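Local atomic coordinates of GlcNAc Inducible Gene 2, GIG2 (Candida albicans, PDB entry 6AKZ), a protein that binds iron and is probably a cupin-fold oxygenase of the DUF1479 (Gig2-like) family, encoded by a gene induced by N-acetylglucosamine. Residues Leu280-Ile285 with His350-His355; Thr51-Ile56 with Val274-Lys279; Glu80-Arg85 with Asp222-Asp227; Leu193-Ile198 with Ser232-Tyr237. All blocks are in the same frame, centred on the assembly; numbering follows the deposited sequence.

Contacts 1 and 2 share helix 278-287, contacts 1 and 4 meet at the iron, and contact 3 packs beside them, away from the metal. The centres of contacts 1 and 2 are about 11 Å apart, and a probable hydrogen bond from Leu275 N to Pro354 O (3.0 Å) ties them. Contact 3, also about 11 Å from contact 1 between centres, meets it where His350 NE2 lies 2.9 Å from Ala223 O; it joins contact 2 through Leu278 N and Gln84 O, 3.0 Å apart. Contacts 1 and 4 each bring a ligand to the same iron, His355 and Asp194, and His192 completes the protein side of the site. Contacts 2 and 4 do not touch, their nearest atoms being about 7 Å apart.

Contact 1 (Leu280-Ile285 with His350-His355); sequences LSMAYI and HCDLPH. With FE (Fe (III) ion), chain B.
Asp352, the residue against which Met282 packs, stands at the edge of the His350 imidazole, its CA in the ring plane. Its backbone N donates to His350 ND1 across 3.0 Å, tilted somewhat from that plane. The His355 ring is also engaged along its rim: ND1 gives a nearly straight hydrogen bond to Leu353 O (2.8 Å), only 4° out of the ring plane, while NE2 binds the iron at 2.2 Å and water 3 lies in plane at the edge. His192, a fellow iron ligand, meets this ring edge-to-face.

No hydrogen bond crosses between the helix and the turn. Met282 bends twice, at chi2 (-52°) and chi3 (-59°), and so lies across Asp352 at about a right angle. Its CG comes within 3.6 Å of Asp352 CB, and its SD sits 3.4 Å from Asp352 O. From the residue just before, Ser281 OG rests 3.7 Å from Pro354 CG while spending its hydrogen bond on Ser277 O. Ile285 CD1 lies 4.2 Å from Pro354 CG, the two side chains sliding past each other in opposite directions.

The aliphatic root of Asp352 therefore faces the helix, whereas its carboxylate is claimed elsewhere, by salt bridges to Arg229 and Arg200 and a hydrogen bond with Tyr210. Asp352 O is buried without a hydrogen-bond partner, its surroundings including the methionine sulfur. Chemically, the helix supplies a largely apolar backing to a type I turn, and the carbonyl of Leu353, the last residue of that turn, holds the rotation of His355 so that NE2 points at the metal.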
loop_
_atom_site.group_PDB
_atom_site.type_symbol
_atom_site.label_atom_id
_atom_site.label_comp_id
_atom_site.label_asym_id
_atom_site.label_seq_id
_atom_site.Cartn_x
_atom_site.Cartn_y
_atom_site.Cartn_z
ATOM N N LEU A 280 6.966 5.765 13.937
ATOM C CA LEU A 280 7.332 4.858 15.029
ATOM C C LEU A 280 7.208 3.413 14.624
ATOM O O LEU A 280 8.043 2.555 15.001
ATOM C CB LEU A 280 6.498 5.144 16.280
ATOM C CG LEU A 280 6.737 6.444 16.968
ATOM C CD1 LEU A 280 5.878 6.593 18.189
ATOM C CD2 LEU A 280 8.179 6.651 17.322
ATOM N N SER A 281 6.143 3.095 13.884
ATOM C CA SER A 281 5.976 1.761 13.361
ATOM C C SER A 281 7.189 1.228 12.556
ATOM O O SER A 281 7.676 0.130 12.798
ATOM C CB SER A 281 4.701 1.608 12.557
ATOM O OG SER A 281 3.510 1.605 13.359
ATOM N N MET A 282 7.603 1.978 11.568
ATOM C CA MET A 282 8.679 1.536 10.730
ATOM C C MET A 282 10.069 1.584 11.404
ATOM O O MET A 282 10.925 0.804 11.086
ATOM C CB MET A 282 8.677 2.252 9.375
ATOM C CG MET A 282 7.481 1.919 8.487
ATOM S SD MET A 282 7.206 0.158 8.264
ATOM C CE MET A 282 8.727 -0.421 7.530
ATOM N N ALA A 283 10.262 2.478 12.335
ATOM C CA ALA A 283 11.521 2.508 13.099
ATOM C C ALA A 283 11.567 1.183 13.834
ATOM O O ALA A 283 12.574 0.531 13.860
ATOM C CB ALA A 283 11.543 3.698 14.031
ATOM N N TYR A 284 10.478 0.754 14.426
ATOM C CA TYR A 284 10.464 -0.455 15.239
ATOM C C TYR A 284 10.621 -1.703 14.388
ATOM O O TYR A 284 11.475 -2.572 14.655
ATOM C CB TYR A 284 9.135 -0.532 15.988
ATOM C CG TYR A 284 9.022 -1.721 16.915
ATOM C CD1 TYR A 284 9.526 -1.703 18.231
ATOM C CD2 TYR A 284 8.386 -2.884 16.469
ATOM C CE1 TYR A 284 9.381 -2.830 19.060
ATOM C CE2 TYR A 284 8.247 -3.988 17.299
ATOM C CZ TYR A 284 8.718 -3.948 18.583
ATOM O OH TYR A 284 8.536 -5.088 19.363
ATOM N N ILE A 285 9.892 -1.744 13.292
ATOM C CA ILE A 285 9.885 -2.893 12.386
ATOM C C ILE A 285 11.270 -3.055 11.805
ATOM O O ILE A 285 11.782 -4.180 11.839
ATOM C CB ILE A 285 8.820 -2.783 11.294
ATOM C CG1 ILE A 285 7.447 -3.010 11.967
ATOM C CG2 ILE A 285 8.948 -3.804 10.181
ATOM C CD1 ILE A 285 6.234 -2.494 11.239
ATOM N N HIS A 350 -1.017 4.341 4.147
ATOM C CA HIS A 350 0.385 4.258 3.644
ATOM C C HIS A 350 0.853 2.818 3.487
ATOM O O HIS A 350 0.489 1.930 4.243
ATOM C CB HIS A 350 1.349 5.031 4.530
ATOM C CG HIS A 350 2.675 5.315 3.914
ATOM N ND1 HIS A 350 3.734 4.442 3.984
ATOM C CD2 HIS A 350 3.163 6.445 3.356
ATOM C CE1 HIS A 350 4.802 4.988 3.435
ATOM N NE2 HIS A 350 4.476 6.211 3.037
ATOM N N CYS A 351 1.585 2.553 2.409
ATOM C CA CYS A 351 2.088 1.226 2.139
ATOM C C CYS A 351 2.888 0.607 3.278
ATOM O O CYS A 351 3.015 -0.608 3.353
ATOM C CB CYS A 351 2.893 1.184 0.806
ATOM S SG CYS A 351 4.309 2.313 0.819
ATOM N N ASP A 352 3.406 1.419 4.164
ATOM C CA ASP A 352 4.161 0.942 5.337
ATOM C C ASP A 352 3.348 0.916 6.620
ATOM O O ASP A 352 3.950 0.827 7.720
ATOM C CB ASP A 352 5.428 1.763 5.538
ATOM C CG ASP A 352 6.600 1.354 4.624
ATOM O OD1 ASP A 352 6.497 0.316 3.888
ATOM O OD2 ASP A 352 7.572 2.185 4.555
ATOM N N LEU A 353 2.005 1.056 6.550
ATOM C CA LEU A 353 1.240 1.075 7.781
ATOM C C LEU A 353 0.772 -0.348 8.187
ATOM O O LEU A 353 0.193 -1.129 7.371
ATOM C CB LEU A 353 0.018 1.971 7.629
ATOM C CG LEU A 353 -0.453 2.517 8.944
ATOM C CD1 LEU A 353 0.527 3.569 9.446
ATOM C CD2 LEU A 353 -1.844 3.132 8.910
ATOM N N PRO A 354 1.111 -0.759 9.401
ATOM C CA PRO A 354 0.569 -2.050 9.858
ATOM C C PRO A 354 -0.956 -2.003 9.885
ATOM O O PRO A 354 -1.532 -1.043 10.399
ATOM C CB PRO A 354 1.151 -2.155 11.264
ATOM C CG PRO A 354 2.289 -1.191 11.344
ATOM C CD PRO A 354 1.971 -0.127 10.412
ATOM N N HIS A 355 -1.589 -3.099 9.421
ATOM C CA HIS A 355 -3.007 -3.145 9.379
ATOM C C HIS A 355 -3.441 -4.600 9.403
ATOM O O HIS A 355 -2.626 -5.532 9.204
ATOM C CB HIS A 355 -3.523 -2.423 8.148
ATOM C CG HIS A 355 -3.038 -3.045 6.889
ATOM N ND1 HIS A 355 -1.762 -2.864 6.435
ATOM C CD2 HIS A 355 -3.611 -3.930 6.044
ATOM C CE1 HIS A 355 -1.577 -3.580 5.333
ATOM N NE2 HIS A 355 -2.686 -4.232 5.085
HETATM FE FE FE B . -2.896 -6.053 3.805
HETATM O O HOH W 1 -2.992 -7.812 2.468
HETATM O O HOH W 2 -3.978 -5.171 2.282
HETATM O O HOH W 3 -4.932 -6.608 4.380
#

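Contact 2 (Thr51-Ile56 with Val274-Lys279); sequences TEIAKI and VLPSLK
Apolar contact between Ile53 and Pro276 makes up most of this small interface. The isoleucine side chain and the proline ring reach toward each other end on, CD1 of Ile53 lying 4.0 Å and CG2 4.1 Å from Pro276 CG, so that both branch ends rest on the one ring carbon. Ile53 CG1 is anti to the carbonyl carbon (chi1 -68°) and the chain runs straight on to CD1 (chi2 175°), which carries the methyl across to the loop. The same methyl lies 4.2 Å from Ser277 CB.

Polar interaction enters only beside this contact, with no hydrogen bond linking the segments themselves. Ser277 OG, anti to its own backbone N at chi1 178°, bonds to Glu49, a residue of the very helix that carries Ile53. Although Ser277 occupies the N-cap position of helix 278-287, its side chain makes no capping bond.

Backbone bonding sets the shape of the loop. Pro276 is the centre of an inverse gamma turn, closed by Ser277 N and Leu275 O at 2.7 Å, which bends the chain at the proline whose CG meets Ile53.

The contact thus joins the end of long helix 32-56 to the link between strand 272-274 and helix 278-287. Tyr60 and Ile336, the latter from neighbouring strand 336-337, touch both Ile53 and Pro276, and Phe50 from the preceding turn of helix 32-56 touches Leu275 and Ser277.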
loop_
_atom_site.group_PDB
_atom_site.type_symbol
_atom_site.label_atom_id
_atom_site.label_comp_id
_atom_site.label_asym_id
_atom_site.label_seq_id
_atom_site.Cartn_x
_atom_site.Cartn_y
_atom_site.Cartn_z
ATOM N N THR A 51 0.219 4.148 23.951
ATOM C CA THR A 51 -0.702 4.295 25.036
ATOM C C THR A 51 -1.768 5.314 24.702
ATOM O O THR A 51 -2.962 5.033 24.968
ATOM C CB THR A 51 0.046 4.613 26.339
ATOM O OG1 THR A 51 0.846 3.501 26.714
ATOM C CG2 THR A 51 -0.917 4.953 27.496
ATOM N N GLU A 52 -1.385 6.512 24.240
ATOM C CA GLU A 52 -2.357 7.543 23.913
ATOM C C GLU A 52 -3.332 7.016 22.845
ATOM O O GLU A 52 -4.496 7.156 22.960
ATOM C CB GLU A 52 -1.669 8.842 23.512
ATOM C CG GLU A 52 -2.614 9.899 23.037
ATOM C CD GLU A 52 -1.985 11.229 22.605
ATOM O OE1 GLU A 52 -1.399 11.866 23.504
ATOM O OE2 GLU A 52 -2.226 11.756 21.445
ATOM N N ILE A 53 -2.825 6.286 21.861
ATOM C CA ILE A 53 -3.675 5.794 20.793
ATOM C C ILE A 53 -4.727 4.878 21.367
ATOM O O ILE A 53 -5.905 4.988 21.077
ATOM C CB ILE A 53 -2.898 5.053 19.695
ATOM C CG1 ILE A 53 -2.036 6.041 18.959
ATOM C CG2 ILE A 53 -3.897 4.295 18.793
ATOM C CD1 ILE A 53 -1.113 5.396 17.917
ATOM N N ALA A 54 -4.250 3.912 22.143
ATOM C CA ALA A 54 -5.124 2.900 22.785
ATOM C C ALA A 54 -6.241 3.581 23.625
ATOM O O ALA A 54 -7.396 3.123 23.657
ATOM C CB ALA A 54 -4.294 1.999 23.650
ATOM N N LYS A 55 -5.901 4.640 24.313
ATOM C CA LYS A 55 -6.854 5.321 25.170
ATOM C C LYS A 55 -7.803 6.262 24.419
ATOM O O LYS A 55 -8.783 6.740 25.006
ATOM C CB LYS A 55 -6.179 6.094 26.322
ATOM C CG LYS A 55 -5.454 5.200 27.326
ATOM C CD LYS A 55 -4.732 5.918 28.434
ATOM C CE LYS A 55 -4.117 4.879 29.368
ATOM N NZ LYS A 55 -5.181 4.162 30.105
ATOM N N ILE A 56 -7.495 6.607 23.193
ATOM C CA ILE A 56 -8.342 7.514 22.396
ATOM C C ILE A 56 -9.284 6.655 21.579
ATOM O O ILE A 56 -10.528 6.923 21.574
ATOM C CB ILE A 56 -7.532 8.519 21.559
ATOM C CG1 ILE A 56 -6.784 9.554 22.466
ATOM C CG2 ILE A 56 -8.392 9.329 20.620
ATOM C CD1 ILE A 56 -5.795 10.351 21.675
ATOM N N VAL A 274 -5.877 -0.537 12.021
ATOM C CA VAL A 274 -4.614 0.017 11.667
ATOM C C VAL A 274 -3.810 0.402 12.917
ATOM O O VAL A 274 -4.391 0.531 13.998
ATOM C CB VAL A 274 -4.823 1.345 10.863
ATOM C CG1 VAL A 274 -5.451 1.063 9.523
ATOM C CG2 VAL A 274 -5.720 2.348 11.603
ATOM N N LEU A 275 -2.533 0.611 12.746
ATOM C CA LEU A 275 -1.675 1.186 13.778
ATOM C C LEU A 275 -1.321 2.556 13.241
ATOM O O LEU A 275 -0.358 2.691 12.481
ATOM C CB LEU A 275 -0.422 0.336 13.956
ATOM C CG LEU A 275 0.165 0.351 15.335
ATOM C CD1 LEU A 275 1.398 -0.570 15.345
ATOM C CD2 LEU A 275 0.523 1.743 15.680
ATOM N N PRO A 276 -2.012 3.610 13.706
ATOM C CA PRO A 276 -1.921 4.886 13.059
ATOM C C PRO A 276 -0.708 5.713 13.508
ATOM O O PRO A 276 -0.811 6.841 14.065
ATOM C CB PRO A 276 -3.297 5.511 13.383
ATOM C CG PRO A 276 -3.518 5.051 14.800
ATOM C CD PRO A 276 -3.145 3.577 14.677
ATOM N N SER A 277 0.481 5.123 13.395
ATOM C CA SER A 277 1.669 5.849 13.747
ATOM C C SER A 277 2.777 5.365 12.772
ATOM O O SER A 277 3.433 4.360 12.999
ATOM C CB SER A 277 2.062 5.543 15.209
ATOM O OG SER A 277 3.285 6.224 15.594
ATOM N N LEU A 278 3.042 6.140 11.735
ATOM C CA LEU A 278 3.804 5.613 10.613
ATOM C C LEU A 278 5.302 5.507 10.935
ATOM O O LEU A 278 5.921 4.456 10.736
ATOM C CB LEU A 278 3.507 6.470 9.351
ATOM C CG LEU A 278 4.212 6.129 8.079
ATOM C CD1 LEU A 278 3.939 4.693 7.676
ATOM C CD2 LEU A 278 3.653 7.095 6.987
ATOM N N LYS A 279 5.888 6.614 11.394
ATOM C CA LYS A 279 7.279 6.676 11.698
ATOM C C LYS A 279 7.661 5.748 12.818
ATOM O O LYS A 279 8.662 5.023 12.668
ATOM C CB LYS A 279 7.732 8.095 12.042
ATOM C CG LYS A 279 9.224 8.315 12.158
ATOM C CD LYS A 279 9.489 9.701 12.760
ATOM C CE LYS A 279 9.302 10.808 11.762
ATOM N NZ LYS A 279 9.391 12.117 12.446
#

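Contact 3 (Glu80-Arg85 with Asp222-Asp227); sequences ELFKQR and DAFKLD
Phe224 pushes its ring against the last turns of helix 76-85, where Lys83 covers part of one face and Phe82 approaches obliquely. This is the tightly packed side. Lys83 CG stands 4.0 Å from the ring centroid in a CH-pi contact, displaced toward the rim, and the rest of the lysine chain runs extended past the ring, from CB near CE2 to CE near CG. The same CE2 of Phe224 also comes 3.5 Å from Lys83 O. Phe82, whose CG is anti to the backbone N (chi1 171°), swings its ring round to place CE2 at 3.5 Å from Phe224 CE1; the two planes stand at 60°, with centroids 5.6 Å apart.

The other side is looser and hydrated. Lys83 NZ and Asp222 OD1 are of opposite charge yet lie 5.3 Å apart, and water 4 bridges them: it accepts from NZ at 3.0 Å and donates to OD1 at 2.9 Å. The ammonium also bonds to Glu155 O, and Asp222 OD2 to Tyr157 OH, so both partly exposed groups are held from more than one direction. Asp222 OD1 also accepts from Phe224 N in an Asx turn (3.0 Å), on the anti side, well out of the carboxylate plane. That bond ties the acid to the type I turn carrying the phenylalanine.

Phe156 meets the Phe224 ring, and His350, at the end of strand 346-350, meets it edge-to-face. Leu278, at the start of helix 278-287, packs on both Phe224 and Ala223, so the loop fills the junction of two helices and a strand.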
loop_
_atom_site.group_PDB
_atom_site.type_symbol
_atom_site.label_atom_id
_atom_site.label_comp_id
_atom_site.label_asym_id
_atom_site.label_seq_id
_atom_site.Cartn_x
_atom_site.Cartn_y
_atom_site.Cartn_z
ATOM N N GLU A 80 -0.859 17.377 8.015
ATOM C CA GLU A 80 0.015 17.108 9.104
ATOM C C GLU A 80 -0.347 15.849 9.868
ATOM O O GLU A 80 0.521 15.017 10.186
ATOM C CB GLU A 80 0.043 18.302 10.069
ATOM C CG GLU A 80 0.543 19.550 9.409
ATOM C CD GLU A 80 0.466 20.771 10.355
ATOM O OE1 GLU A 80 -0.468 20.864 11.209
ATOM O OE2 GLU A 80 1.286 21.667 10.148
ATOM N N LEU A 81 -1.614 15.691 10.127
ATOM C CA LEU A 81 -2.069 14.466 10.828
ATOM C C LEU A 81 -1.851 13.182 9.938
ATOM O O LEU A 81 -1.482 12.086 10.432
ATOM C CB LEU A 81 -3.538 14.620 11.258
ATOM C CG LEU A 81 -3.725 15.552 12.437
ATOM C CD1 LEU A 81 -5.135 16.095 12.509
ATOM C CD2 LEU A 81 -3.246 14.789 13.662
ATOM N N PHE A 82 -2.127 13.307 8.669
ATOM C CA PHE A 82 -1.981 12.185 7.715
ATOM C C PHE A 82 -0.508 11.767 7.629
ATOM O O PHE A 82 -0.225 10.594 7.754
ATOM C CB PHE A 82 -2.480 12.512 6.356
ATOM C CG PHE A 82 -2.132 11.448 5.329
ATOM C CD1 PHE A 82 -2.671 10.184 5.414
ATOM C CD2 PHE A 82 -1.210 11.742 4.346
ATOM C CE1 PHE A 82 -2.360 9.225 4.463
ATOM C CE2 PHE A 82 -0.839 10.787 3.430
ATOM C CZ PHE A 82 -1.372 9.496 3.540
ATOM N N LYS A 83 0.445 12.715 7.513
ATOM C CA LYS A 83 1.818 12.307 7.474
ATOM C C LYS A 83 2.301 11.626 8.761
ATOM O O LYS A 83 3.212 10.826 8.698
ATOM C CB LYS A 83 2.742 13.448 7.093
ATOM C CG LYS A 83 2.450 13.965 5.686
ATOM C CD LYS A 83 3.616 14.799 5.171
ATOM C CE LYS A 83 3.504 14.978 3.687
ATOM N NZ LYS A 83 4.762 15.451 2.999
ATOM N N GLN A 84 1.789 12.023 9.928
ATOM C CA GLN A 84 2.114 11.380 11.199
ATOM C C GLN A 84 1.475 10.002 11.341
ATOM O O GLN A 84 2.102 9.008 11.780
ATOM C CB GLN A 84 1.687 12.291 12.395
ATOM C CG GLN A 84 1.854 11.626 13.767
ATOM C CD GLN A 84 1.009 12.151 14.977
ATOM O OE1 GLN A 84 -0.114 12.697 14.892
ATOM N NE2 GLN A 84 1.587 11.961 16.117
ATOM N N ARG A 85 0.223 9.929 10.981
ATOM C CA ARG A 85 -0.579 8.776 11.346
ATOM C C ARG A 85 -0.717 7.738 10.243
ATOM O O ARG A 85 -1.053 6.561 10.529
ATOM C CB ARG A 85 -1.946 9.251 11.860
ATOM C CG ARG A 85 -1.791 10.037 13.152
ATOM C CD ARG A 85 -3.011 10.681 13.737
ATOM N NE ARG A 85 -2.574 11.562 14.841
ATOM C CZ ARG A 85 -3.381 11.940 15.807
ATOM N NH1 ARG A 85 -4.673 11.576 15.790
ATOM N NH2 ARG A 85 -2.927 12.744 16.764
ATOM N N ASP A 222 11.535 10.135 6.708
ATOM C CA ASP A 222 10.485 10.799 5.959
ATOM C C ASP A 222 9.882 9.694 5.074
ATOM O O ASP A 222 10.415 9.331 4.029
ATOM C CB ASP A 222 11.044 11.936 5.100
ATOM C CG ASP A 222 9.927 12.807 4.515
ATOM O OD1 ASP A 222 8.789 12.298 4.391
ATOM O OD2 ASP A 222 10.231 13.971 4.215
ATOM N N ALA A 223 8.689 9.285 5.458
ATOM C CA ALA A 223 7.902 8.260 4.689
ATOM C C ALA A 223 7.345 8.684 3.333
ATOM O O ALA A 223 6.846 7.837 2.561
ATOM C CB ALA A 223 6.737 7.798 5.573
ATOM N N PHE A 224 7.496 9.943 3.036
ATOM C CA PHE A 224 6.883 10.548 1.869
ATOM C C PHE A 224 7.849 10.899 0.786
ATOM O O PHE A 224 7.396 11.343 -0.258
ATOM C CB PHE A 224 5.969 11.692 2.255
ATOM C CG PHE A 224 4.854 11.227 3.097
ATOM C CD1 PHE A 224 3.674 10.745 2.517
ATOM C CD2 PHE A 224 5.008 11.115 4.483
ATOM C CE1 PHE A 224 2.655 10.240 3.299
ATOM C CE2 PHE A 224 3.982 10.614 5.265
ATOM C CZ PHE A 224 2.819 10.135 4.659
ATOM N N LYS A 225 9.146 10.692 1.035
ATOM C CA LYS A 225 10.164 10.976 0.045
ATOM C C LYS A 225 10.415 9.712 -0.814
ATOM O O LYS A 225 10.770 8.660 -0.269
ATOM C CB LYS A 225 11.442 11.362 0.757
ATOM C CG LYS A 225 12.577 11.639 -0.180
ATOM C CD LYS A 225 13.756 12.268 0.588
ATOM C CE LYS A 225 14.969 12.439 -0.355
ATOM N NZ LYS A 225 15.942 13.268 0.430
ATOM N N LEU A 226 10.289 9.844 -2.124
ATOM C CA LEU A 226 10.259 8.728 -2.980
ATOM C C LEU A 226 11.473 8.505 -3.886
ATOM O O LEU A 226 11.477 7.626 -4.720
ATOM C CB LEU A 226 8.954 8.764 -3.738
ATOM C CG LEU A 226 7.690 8.627 -2.942
ATOM C CD1 LEU A 226 6.494 8.597 -3.883
ATOM C CD2 LEU A 226 7.632 7.441 -1.985
ATOM N N ASP A 227 12.504 9.295 -3.709
ATOM C CA ASP A 227 13.686 9.181 -4.579
ATOM C C ASP A 227 14.244 7.780 -4.703
ATOM O O ASP A 227 14.518 7.322 -5.820
ATOM C CB ASP A 227 14.794 10.125 -4.090
ATOM C CG ASP A 227 14.408 11.589 -4.111
ATOM O OD1 ASP A 227 13.392 12.008 -3.509
ATOM O OD2 ASP A 227 15.187 12.389 -4.704
HETATM O O HOH W 4 7.239 14.760 4.456
#

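Contact 4 (Leu193-Ile198 with Ser232-Tyr237); sequences LDSSSI and SKENLY. With FE (Fe (III) ion), chain B.
Glu234 reaches Ser195 because CG lies anti to the carbonyl carbon (chi1 -73°) and the chain is extended beyond it, while the opposing loop bends through positive phi at Ser195 (58°) and Ser196 (102°). The carboxylate does not bond directly to the serine: Glu234 OE1 lies 3.7 Å from Ser195 CB, and the polar link runs through water 5, which donates to Glu234 OE2 at 2.7 Å and also hydrogen-bonds Ser195 OG.

Beside this bridge the Ser196 side chain meets the Glu234 backbone, Ser196 CB lying 3.2 Å from Glu234 O, a close approach. The hydroxyl of Ser196 turns to its own neighbour, donating in the carbonyl plane to Ser195 O (2.6 Å), which Tyr206 OH also hydrogen-bonds. At the outer end, Ile198 CG2 touches Tyr237 CE1 at 3.9 Å, the two side chains crossing at a slant; the tyrosine hydroxyl is bound by Glu202. An Asx turn, from Tyr237 N to Asn235 OD1 (2.9 Å), shapes the chain just before a disordered stretch.

At the inner end, Asp194 points the other way and binds iron through OD2 at 2.1 Å, while OD1 accepts from metal-bound water 1 (2.8 Å). With His192 and His355, and three waters completing six ligands, Asp194 forms the two-histidine, one-carboxylate facial triad, consistent with a cupin-fold iron oxygenase.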
loop_
_atom_site.group_PDB
_atom_site.type_symbol
_atom_site.label_atom_id
_atom_site.label_comp_id
_atom_site.label_asym_id
_atom_site.label_seq_id
_atom_site.Cartn_x
_atom_site.Cartn_y
_atom_site.Cartn_z
ATOM N N LEU A 193 2.399 -5.956 7.215
ATOM C CA LEU A 193 2.695 -5.012 6.181
ATOM C C LEU A 193 2.593 -5.788 4.817
ATOM O O LEU A 193 2.842 -6.909 4.754
ATOM C CB LEU A 193 4.081 -4.452 6.251
ATOM C CG LEU A 193 4.526 -3.686 7.472
ATOM C CD1 LEU A 193 5.887 -3.120 7.211
ATOM C CD2 LEU A 193 3.551 -2.602 7.804
ATOM N N ASP A 194 2.141 -5.109 3.766
ATOM C CA ASP A 194 2.126 -5.671 2.440
ATOM C C ASP A 194 3.405 -5.050 1.785
ATOM O O ASP A 194 4.288 -4.634 2.477
ATOM C CB ASP A 194 0.835 -5.344 1.691
ATOM C CG ASP A 194 -0.342 -6.058 2.278
ATOM O OD1 ASP A 194 -0.284 -7.285 2.185
ATOM O OD2 ASP A 194 -1.204 -5.401 2.823
ATOM N N SER A 195 3.479 -4.999 0.462
ATOM C CA SER A 195 4.619 -4.430 -0.207
ATOM C C SER A 195 5.961 -5.111 0.160
ATOM O O SER A 195 6.964 -4.490 0.271
ATOM C CB SER A 195 4.691 -2.910 -0.066
ATOM O OG SER A 195 3.546 -2.290 -0.571
ATOM N N SER A 196 5.847 -6.406 0.312
ATOM C CA SER A 196 6.920 -7.379 0.539
ATOM C C SER A 196 7.159 -7.905 1.927
ATOM O O SER A 196 6.945 -7.222 2.885
ATOM C CB SER A 196 8.276 -6.898 -0.015
ATOM O OG SER A 196 8.913 -6.035 0.869
ATOM N N SER A 197 7.649 -9.145 1.971
ATOM C CA SER A 197 8.044 -9.719 3.290
ATOM C C SER A 197 9.435 -9.294 3.723
ATOM O O SER A 197 9.604 -8.611 4.731
ATOM C CB SER A 197 7.874 -11.258 3.207
ATOM O OG SER A 197 7.781 -11.863 4.479
ATOM N N ILE A 198 10.466 -9.644 2.944
ATOM C CA ILE A 198 11.871 -9.435 3.333
ATOM C C ILE A 198 12.580 -8.269 2.558
ATOM O O ILE A 198 13.592 -7.802 3.015
ATOM C CB ILE A 198 12.712 -10.755 3.145
ATOM C CG1 ILE A 198 14.070 -10.731 3.849
ATOM C CG2 ILE A 198 13.005 -11.009 1.657
ATOM C CD1 ILE A 198 14.086 -10.759 5.341
ATOM N N SER A 232 12.945 0.690 -5.971
ATOM C CA SER A 232 12.950 -0.465 -5.104
ATOM C C SER A 232 12.288 -1.640 -5.856
ATOM O O SER A 232 11.309 -1.493 -6.548
ATOM C CB SER A 232 12.204 -0.174 -3.786
ATOM O OG SER A 232 10.808 0.077 -4.003
ATOM N N LYS A 233 12.826 -2.820 -5.593
ATOM C CA LYS A 233 12.326 -4.103 -6.081
ATOM C C LYS A 233 11.600 -4.741 -4.935
ATOM O O LYS A 233 12.245 -5.129 -3.961
ATOM C CB LYS A 233 13.511 -4.959 -6.504
ATOM C CG LYS A 233 14.304 -4.363 -7.631
ATOM C CD LYS A 233 15.539 -5.196 -7.955
ATOM C CE LYS A 233 15.132 -6.447 -8.709
ATOM N NZ LYS A 233 16.323 -7.053 -9.381
ATOM N N GLU A 234 10.273 -4.717 -4.993
ATOM C CA GLU A 234 9.447 -5.298 -3.982
ATOM C C GLU A 234 9.439 -6.828 -4.014
ATOM O O GLU A 234 8.974 -7.446 -3.061
ATOM C CB GLU A 234 7.988 -4.783 -4.090
ATOM C CG GLU A 234 7.963 -3.340 -3.596
ATOM C CD GLU A 234 6.557 -2.738 -3.501
ATOM O OE1 GLU A 234 5.572 -3.452 -3.649
ATOM O OE2 GLU A 234 6.491 -1.550 -3.209
ATOM N N ASN A 235 9.935 -7.421 -5.113
ATOM C CA ASN A 235 9.938 -8.875 -5.276
ATOM C C ASN A 235 11.254 -9.278 -5.900
ATOM O O ASN A 235 11.479 -9.134 -7.070
ATOM C CB ASN A 235 8.828 -9.350 -6.105
ATOM C CG ASN A 235 8.769 -10.876 -6.186
ATOM O OD1 ASN A 235 9.520 -11.627 -5.511
ATOM N ND2 ASN A 235 7.918 -11.321 -7.010
ATOM N N LEU A 236 12.129 -9.794 -5.082
ATOM C CA LEU A 236 13.426 -10.277 -5.580
ATOM C C LEU A 236 13.404 -11.739 -6.054
ATOM O O LEU A 236 14.436 -12.277 -6.460
ATOM C CB LEU A 236 14.418 -10.149 -4.456
ATOM C CG LEU A 236 14.940 -8.740 -4.227
ATOM C CD1 LEU A 236 15.910 -8.843 -3.114
ATOM C CD2 LEU A 236 15.626 -8.178 -5.474
ATOM N N TYR A 237 12.265 -12.395 -5.952
ATOM C CA TYR A 237 12.188 -13.812 -6.046
ATOM C C TYR A 237 11.385 -14.036 -7.307
ATOM O O TYR A 237 10.783 -15.057 -7.442
ATOM C CB TYR A 237 11.595 -14.386 -4.720
ATOM C CG TYR A 237 12.535 -14.187 -3.526
ATOM C CD1 TYR A 237 12.599 -12.978 -2.834
ATOM C CD2 TYR A 237 13.389 -15.183 -3.108
ATOM C CE1 TYR A 237 13.481 -12.777 -1.771
ATOM C CE2 TYR A 237 14.293 -14.989 -2.077
ATOM C CZ TYR A 237 14.354 -13.793 -1.411
ATOM O OH TYR A 237 15.229 -13.631 -0.385
HETATM FE FE FE B . -2.896 -6.053 3.805
HETATM O O HOH W 1 -2.992 -7.812 2.468
HETATM O O HOH W 5 4.039 -0.653 -2.458
HETATM O O HOH W 2 -3.978 -5.171 2.282
HETATM O O HOH W 3 -4.932 -6.608 4.380
#